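Local coordinates for Pro-metalloprotease PrtV (Vibrio cholerae, PDB 4L9D), which is a secreted M6-family metalloprotease, probably cytotoxic to host cells, represented here by its PKD1 domain, where calcium binding regulates interdomain flexibility, at residues A[25-30]-A[66-71]; A[37-42]-A[52-57]. All coordinates share one frame; numbering follows the deposited sequence. Where two conformers were deposited one is given.

In the fold
Contacts 1 and 2 both join parts of this PKD β-sandwich across the space between its sheets, and so illustrate how such a fold is held together. Contact 1 sets the loop that follows strand 20-25 against strand 60-70; contact 2 joins strand 34-40 and the loop after it to strand 53-55, and is nested in the chain between the halves of contact 1. Their centres are about 17 Å apart, on opposite sides of the chain's centre. They meet where L66 CD1 packs 3.6 Å from W39 NE1, and T67 O and L38 N, 2.9 Å apart, probably hydrogen bond between neighbouring strands. Contact 1 reaches the sodium ion and the calcium ligand D70; contact 2 lies away from the metal sites.

Contact 1. Residues A[25-30]-A[66-71]; sequences NTSSDS and LTVTDD. With NA (sodium ion), chain C.
S27 leans over V68 and L66 where a loop of the PKD β-sandwich runs beside strand 60-70, toward the metal-binding end of the domain. Its OG stands beside its own backbone N (chi1 -59°), 3.5 Å from V68 CG1 and 3.7 Å from L66 CD2. The hydroxyl is thus among methyl groups, but it has a polar partner in R11 N. An Asx turn shapes the loop just before it: N25 OD1 accepts from S27 N at 3.1 Å, in the plane of the amide carbonyl. The other branch of that amide, ND2, bonds to A50 O and passes 3.8 Å from L66 CD2, the two side chains crossing at about a right angle.

Packing gives way to carboxylates at the far end. D70 CG lies between its backbone N and carbonyl carbon (chi1 78°), and the carboxylate it begins is nearly coplanar (9°) with that of D29. D29 OD2 lies 2.6 Å from D70 OD2, so close that one acid probably carries a proton. D29 OD1 takes the N-H of D31; D70, a calcium ligand, pairs through OD2 with K72 NZ and through OD1 with D74 N. On the backbone, D29 O binds the sodium ion at 2.3 Å, together with G32 O and four waters.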
loop_
_atom_site.group_PDB
_atom_site.type_symbol
_atom_site.label_atom_id
_atom_site.label_comp_id
_atom_site.label_asym_id
_atom_site.label_seq_id
_atom_site.Cartn_x
_atom_site.Cartn_y
_atom_site.Cartn_z
ATOM N N ASN A 25 0.456 -7.804 -1.178
ATOM C CA ASN A 25 -0.037 -7.143 -2.407
ATOM C C ASN A 25 -0.946 -8.085 -3.154
ATOM O O ASN A 25 -0.494 -9.149 -3.553
ATOM C CB ASN A 25 1.140 -6.709 -3.233
ATOM C CG ASN A 25 0.746 -5.676 -4.251
ATOM O OD1 ASN A 25 -0.301 -5.796 -4.887
ATOM N ND2 ASN A 25 1.593 -4.684 -4.416
ATOM N N THR A 26 -2.190 -7.719 -3.343
ATOM C CA THR A 26 -3.204 -8.556 -3.976
ATOM C C THR A 26 -3.777 -7.882 -5.217
ATOM O O THR A 26 -4.914 -8.144 -5.624
ATOM C CB THR A 26 -4.288 -8.967 -2.957
ATOM O OG1 THR A 26 -4.983 -7.798 -2.559
ATOM C CG2 THR A 26 -3.688 -9.721 -1.764
ATOM N N SER A 27 -2.952 -7.060 -5.869
ATOM C CA SER A 27 -3.333 -6.338 -7.064
ATOM C C SER A 27 -3.398 -7.235 -8.265
ATOM O O SER A 27 -2.845 -8.366 -8.236
ATOM C CB SER A 27 -2.304 -5.189 -7.298
ATOM O OG SER A 27 -2.228 -4.292 -6.228
ATOM N N SER A 28 -4.016 -6.797 -9.353
ATOM C CA SER A 28 -4.170 -7.547 -10.526
ATOM C C SER A 28 -4.319 -6.658 -11.756
ATOM O O SER A 28 -4.507 -5.445 -11.652
ATOM C CB SER A 28 -5.311 -8.536 -10.392
ATOM O OG SER A 28 -6.504 -7.821 -10.219
ATOM N N ASP A 29 -4.299 -7.266 -12.928
ATOM C CA ASP A 29 -4.481 -6.509 -14.169
ATOM C C ASP A 29 -4.985 -7.452 -15.239
ATOM O O ASP A 29 -4.277 -8.404 -15.622
ATOM C CB ASP A 29 -3.149 -5.901 -14.641
ATOM C CG ASP A 29 -3.294 -4.833 -15.678
ATOM O OD1 ASP A 29 -4.339 -4.701 -16.329
ATOM O OD2 ASP A 29 -2.245 -4.130 -15.866
ATOM N N SER A 30 -6.209 -7.211 -15.709
ATOM C CA SER A 30 -6.856 -8.059 -16.747
ATOM C C SER A 30 -6.415 -7.694 -18.147
ATOM O O SER A 30 -6.779 -8.396 -19.092
ATOM C CB SER A 30 -8.339 -8.002 -16.634
ATOM O OG SER A 30 -8.835 -6.714 -16.819
ATOM N N LEU A 66 -1.920 2.690 -1.947
ATOM C CA LEU A 66 -1.098 2.005 -2.947
ATOM C C LEU A 66 -1.547 2.397 -4.328
ATOM O O LEU A 66 -2.732 2.235 -4.659
ATOM C CB LEU A 66 -1.215 0.482 -2.813
ATOM C CG LEU A 66 -0.535 -0.327 -3.945
ATOM C CD1 LEU A 66 0.978 -0.096 -3.990
ATOM C CD2 LEU A 66 -0.850 -1.789 -3.819
ATOM N N THR A 67 -0.603 2.826 -5.154
ATOM C CA THR A 67 -0.807 3.002 -6.577
ATOM C C THR A 67 -0.004 1.956 -7.313
ATOM O O THR A 67 1.186 1.762 -7.009
ATOM C CB THR A 67 -0.352 4.436 -6.992
ATOM O OG1 THR A 67 -1.195 5.409 -6.386
ATOM C CG2 THR A 67 -0.421 4.641 -8.510
ATOM N N VAL A 68 -0.658 1.284 -8.256
ATOM C CA VAL A 68 0.026 0.352 -9.143
ATOM C C VAL A 68 -0.027 0.923 -10.565
ATOM O O VAL A 68 -0.998 1.589 -10.926
ATOM C CB VAL A 68 -0.594 -1.033 -9.090
ATOM C CG1 VAL A 68 -0.634 -1.558 -7.640
ATOM C CG2 VAL A 68 -1.998 -1.130 -9.716
ATOM N N THR A 69 1.022 0.643 -11.346
ATOM C CA THR A 69 1.118 1.085 -12.714
ATOM C C THR A 69 1.537 -0.065 -13.584
ATOM O O THR A 69 2.414 -0.869 -13.184
ATOM C CB THR A 69 2.108 2.273 -12.855
ATOM O OG1 THR A 69 1.686 3.322 -11.963
ATOM C CG2 THR A 69 2.162 2.824 -14.245
ATOM N N ASP A 70 0.930 -0.198 -14.753
ATOM C CA ASP A 70 1.152 -1.329 -15.625
ATOM C C ASP A 70 2.012 -0.996 -16.852
ATOM O O ASP A 70 2.532 0.124 -17.038
ATOM C CB ASP A 70 -0.140 -2.052 -15.942
ATOM C CG ASP A 70 -1.022 -1.375 -17.002
ATOM O OD1 ASP A 70 -0.627 -0.309 -17.537
ATOM O OD2 ASP A 70 -2.129 -1.938 -17.227
ATOM N N ASP A 71 2.288 -2.042 -17.620
ATOM C CA ASP A 71 3.110 -1.966 -18.829
ATOM C C ASP A 71 2.650 -0.989 -19.903
ATOM O O ASP A 71 3.497 -0.580 -20.697
ATOM C CB ASP A 71 3.213 -3.334 -19.530
ATOM C CG ASP A 71 1.893 -3.841 -20.022
ATOM O OD1 ASP A 71 0.981 -4.088 -19.211
ATOM O OD2 ASP A 71 1.803 -4.014 -21.233
HETATM NA NA NA C . -2.549 -9.567 -16.648
HETATM O O HOH W 1 -0.823 -10.754 -17.843
HETATM O O HOH W 2 -1.411 -9.816 -14.662
HETATM O O HOH W 3 -3.590 -9.361 -18.811
HETATM O O HOH W 4 -3.820 -11.563 -16.180
#

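Contact 2. Residues A[37-42]-A[52-57]; sequences YLWDFG and PTWSYT
F41 lies flat on the indole of W54, the central stack in the core of this PKD β-sandwich. The phenylalanine belongs to the WDFG run (residues 39-42) characteristic of PKD domains, at the end of strand 34-40, and the tryptophan to strand 53-55, so the pair bridges the two sheets. The F41 ring and the five-membered ring of W54 are only 10° from parallel, their centroids 3.6 Å apart. Their closest atoms are F41 CE1 and W54 CE3, at 3.3 Å. W54 CG sits between its backbone N and carbonyl carbon (chi1 65°), which places it, and the indole it begins, against the F41 ring. W54 CB makes a separate CH-pi contact over the F41 face, 4.0 Å from the ring centroid.

P52 fills two places at once. Its CD makes a CH-pi contact over the W39 five-membered ring, 3.5 Å from the centroid, while its CG meets the edge of F41 at CZ. W39 itself is fixed on its polar side by NE1, which bonds to A50 O.

Packing between the two tryptophans is looser: their six-membered rings meet obliquely, with centroids 5.6 Å apart. On the far side of strand 53-55, T53 and S55 point away from this core, and both are exposed. Returning inward, the hydroxyl of the buried Y56 ties the stack to the loop backbone. Y62 stacks on its ring, and two bonds grip its oxygen: W54 NE1 donates to Y56 OH at 3.0 Å, and Y56 OH donates to a lone pair of F41 O at 2.7 Å.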
loop_
_atom_site.group_PDB
_atom_site.type_symbol
_atom_site.label_atom_id
_atom_site.label_comp_id
_atom_site.label_asym_id
_atom_site.label_seq_id
_atom_site.Cartn_x
_atom_site.Cartn_y
_atom_site.Cartn_z
ATOM N N TYR A 37 5.009 0.147 -8.296
ATOM C CA TYR A 37 4.229 0.398 -7.099
ATOM C C TYR A 37 4.701 1.700 -6.451
ATOM O O TYR A 37 5.915 1.937 -6.341
ATOM C CB TYR A 37 4.457 -0.720 -6.076
ATOM C CG TYR A 37 4.207 -2.091 -6.611
ATOM C CD1 TYR A 37 2.945 -2.582 -6.785
ATOM C CD2 TYR A 37 5.255 -2.880 -7.111
ATOM C CE1 TYR A 37 2.673 -3.787 -7.349
ATOM C CE2 TYR A 37 5.032 -4.112 -7.650
ATOM C CZ TYR A 37 3.728 -4.579 -7.758
ATOM O OH TYR A 37 3.471 -5.828 -8.335
ATOM N N LEU A 38 3.744 2.492 -5.966
ATOM C CA LEU A 38 4.049 3.610 -5.069
ATOM C C LEU A 38 3.149 3.443 -3.856
ATOM O O LEU A 38 1.911 3.671 -3.931
ATOM C CB LEU A 38 3.899 4.974 -5.741
ATOM C CG LEU A 38 4.400 6.206 -5.033
ATOM C CD1 LEU A 38 3.510 6.640 -3.900
ATOM C CD2 LEU A 38 5.877 6.096 -4.621
ATOM N N TRP A 39 3.723 3.050 -2.754
ATOM C CA TRP A 39 3.043 2.999 -1.459
ATOM C C TRP A 39 3.272 4.314 -0.748
ATOM O O TRP A 39 4.359 4.919 -0.808
ATOM C CB TRP A 39 3.678 1.887 -0.559
ATOM C CG TRP A 39 3.390 0.504 -0.946
ATOM C CD1 TRP A 39 4.094 -0.263 -1.857
ATOM C CD2 TRP A 39 2.337 -0.316 -0.452
ATOM N NE1 TRP A 39 3.550 -1.522 -1.933
ATOM C CE2 TRP A 39 2.466 -1.586 -1.077
ATOM C CE3 TRP A 39 1.315 -0.134 0.465
ATOM C CZ2 TRP A 39 1.629 -2.670 -0.744
ATOM C CZ3 TRP A 39 0.479 -1.183 0.747
ATOM C CH2 TRP A 39 0.622 -2.438 0.153
ATOM N N ASP A 40 2.248 4.707 -0.003
ATOM C CA ASP A 40 2.198 6.003 0.677
ATOM C C ASP A 40 1.565 5.703 2.022
ATOM O O ASP A 40 0.389 5.347 2.110
ATOM C CB ASP A 40 1.410 6.923 -0.231
ATOM C CG ASP A 40 0.879 8.194 0.347
ATOM O OD1 ASP A 40 0.990 8.442 1.571
ATOM O OD2 ASP A 40 0.291 8.992 -0.459
ATOM N N PHE A 41 2.348 5.780 3.111
ATOM C CA PHE A 41 1.919 5.255 4.372
ATOM C C PHE A 41 1.099 6.217 5.227
ATOM O O PHE A 41 0.720 5.899 6.350
ATOM C CB PHE A 41 3.139 4.720 5.147
ATOM C CG PHE A 41 3.958 3.675 4.361
ATOM C CD1 PHE A 41 3.371 2.676 3.656
ATOM C CD2 PHE A 41 5.336 3.750 4.413
ATOM C CE1 PHE A 41 4.139 1.727 2.998
ATOM C CE2 PHE A 41 6.120 2.817 3.711
ATOM C CZ PHE A 41 5.497 1.796 3.048
ATOM N N GLY A 42 0.815 7.401 4.700
ATOM C CA GLY A 42 -0.063 8.341 5.417
ATOM C C GLY A 42 0.650 9.094 6.512
ATOM O O GLY A 42 0.002 9.633 7.405
ATOM N N PRO A 52 6.066 -3.910 1.095
ATOM C CA PRO A 52 6.970 -3.431 2.138
ATOM C C PRO A 52 6.441 -3.736 3.560
ATOM O O PRO A 52 5.255 -4.017 3.775
ATOM C CB PRO A 52 7.082 -1.942 1.858
ATOM C CG PRO A 52 5.747 -1.598 1.250
ATOM C CD PRO A 52 5.356 -2.802 0.444
ATOM N N THR A 53 7.350 -3.555 4.501
ATOM C CA THR A 53 7.073 -3.497 5.931
ATOM C C THR A 53 7.485 -2.073 6.412
ATOM O O THR A 53 8.477 -1.540 5.918
ATOM C CB THR A 53 7.851 -4.603 6.680
ATOM O OG1 THR A 53 7.577 -5.869 6.096
ATOM C CG2 THR A 53 7.456 -4.567 8.150
ATOM N N TRP A 54 6.739 -1.496 7.320
ATOM C CA TRP A 54 7.005 -0.145 7.756
ATOM C C TRP A 54 6.503 0.029 9.189
ATOM O O TRP A 54 5.893 -0.870 9.757
ATOM C CB TRP A 54 6.352 0.892 6.824
ATOM C CG TRP A 54 4.876 0.876 6.797
ATOM C CD1 TRP A 54 4.022 1.758 7.456
ATOM C CD2 TRP A 54 4.016 0.075 5.942
ATOM N NE1 TRP A 54 2.725 1.504 7.090
ATOM C CE2 TRP A 54 2.693 0.527 6.136
ATOM C CE3 TRP A 54 4.267 -0.930 4.997
ATOM C CZ2 TRP A 54 1.627 -0.003 5.414
ATOM C CZ3 TRP A 54 3.216 -1.424 4.293
ATOM C CH2 TRP A 54 1.918 -0.960 4.480
ATOM N N SER A 55 6.760 1.215 9.777
ATOM C CA SER A 55 6.273 1.498 11.120
ATOM C C SER A 55 6.059 2.987 11.286
ATOM O O SER A 55 6.612 3.844 10.591
ATOM C CB SER A 55 7.226 0.959 12.169
ATOM O OG SER A 55 8.543 1.597 12.014
ATOM N N TYR A 56 5.267 3.273 12.327
ATOM C CA TYR A 56 4.966 4.629 12.757
ATOM C C TYR A 56 5.639 4.913 14.125
ATOM O O TYR A 56 6.259 4.024 14.716
ATOM C CB TYR A 56 3.425 4.788 12.862
ATOM C CG TYR A 56 2.718 4.497 11.566
ATOM C CD1 TYR A 56 2.579 5.485 10.609
ATOM C CD2 TYR A 56 2.198 3.251 11.302
ATOM C CE1 TYR A 56 1.988 5.220 9.401
ATOM C CE2 TYR A 56 1.603 2.973 10.067
ATOM C CZ TYR A 56 1.459 3.965 9.145
ATOM O OH TYR A 56 0.838 3.679 7.952
ATOM N N THR A 57 5.611 6.155 14.549
ATOM C CA THR A 57 6.139 6.586 15.825
ATOM C C THR A 57 5.028 6.930 16.826
ATOM O O THR A 57 5.045 6.563 17.980
ATOM C CB THR A 57 7.154 7.719 15.594
ATOM O OG1 THR A 57 8.264 7.207 14.876
ATOM C CG2 THR A 57 7.655 8.308 16.887
#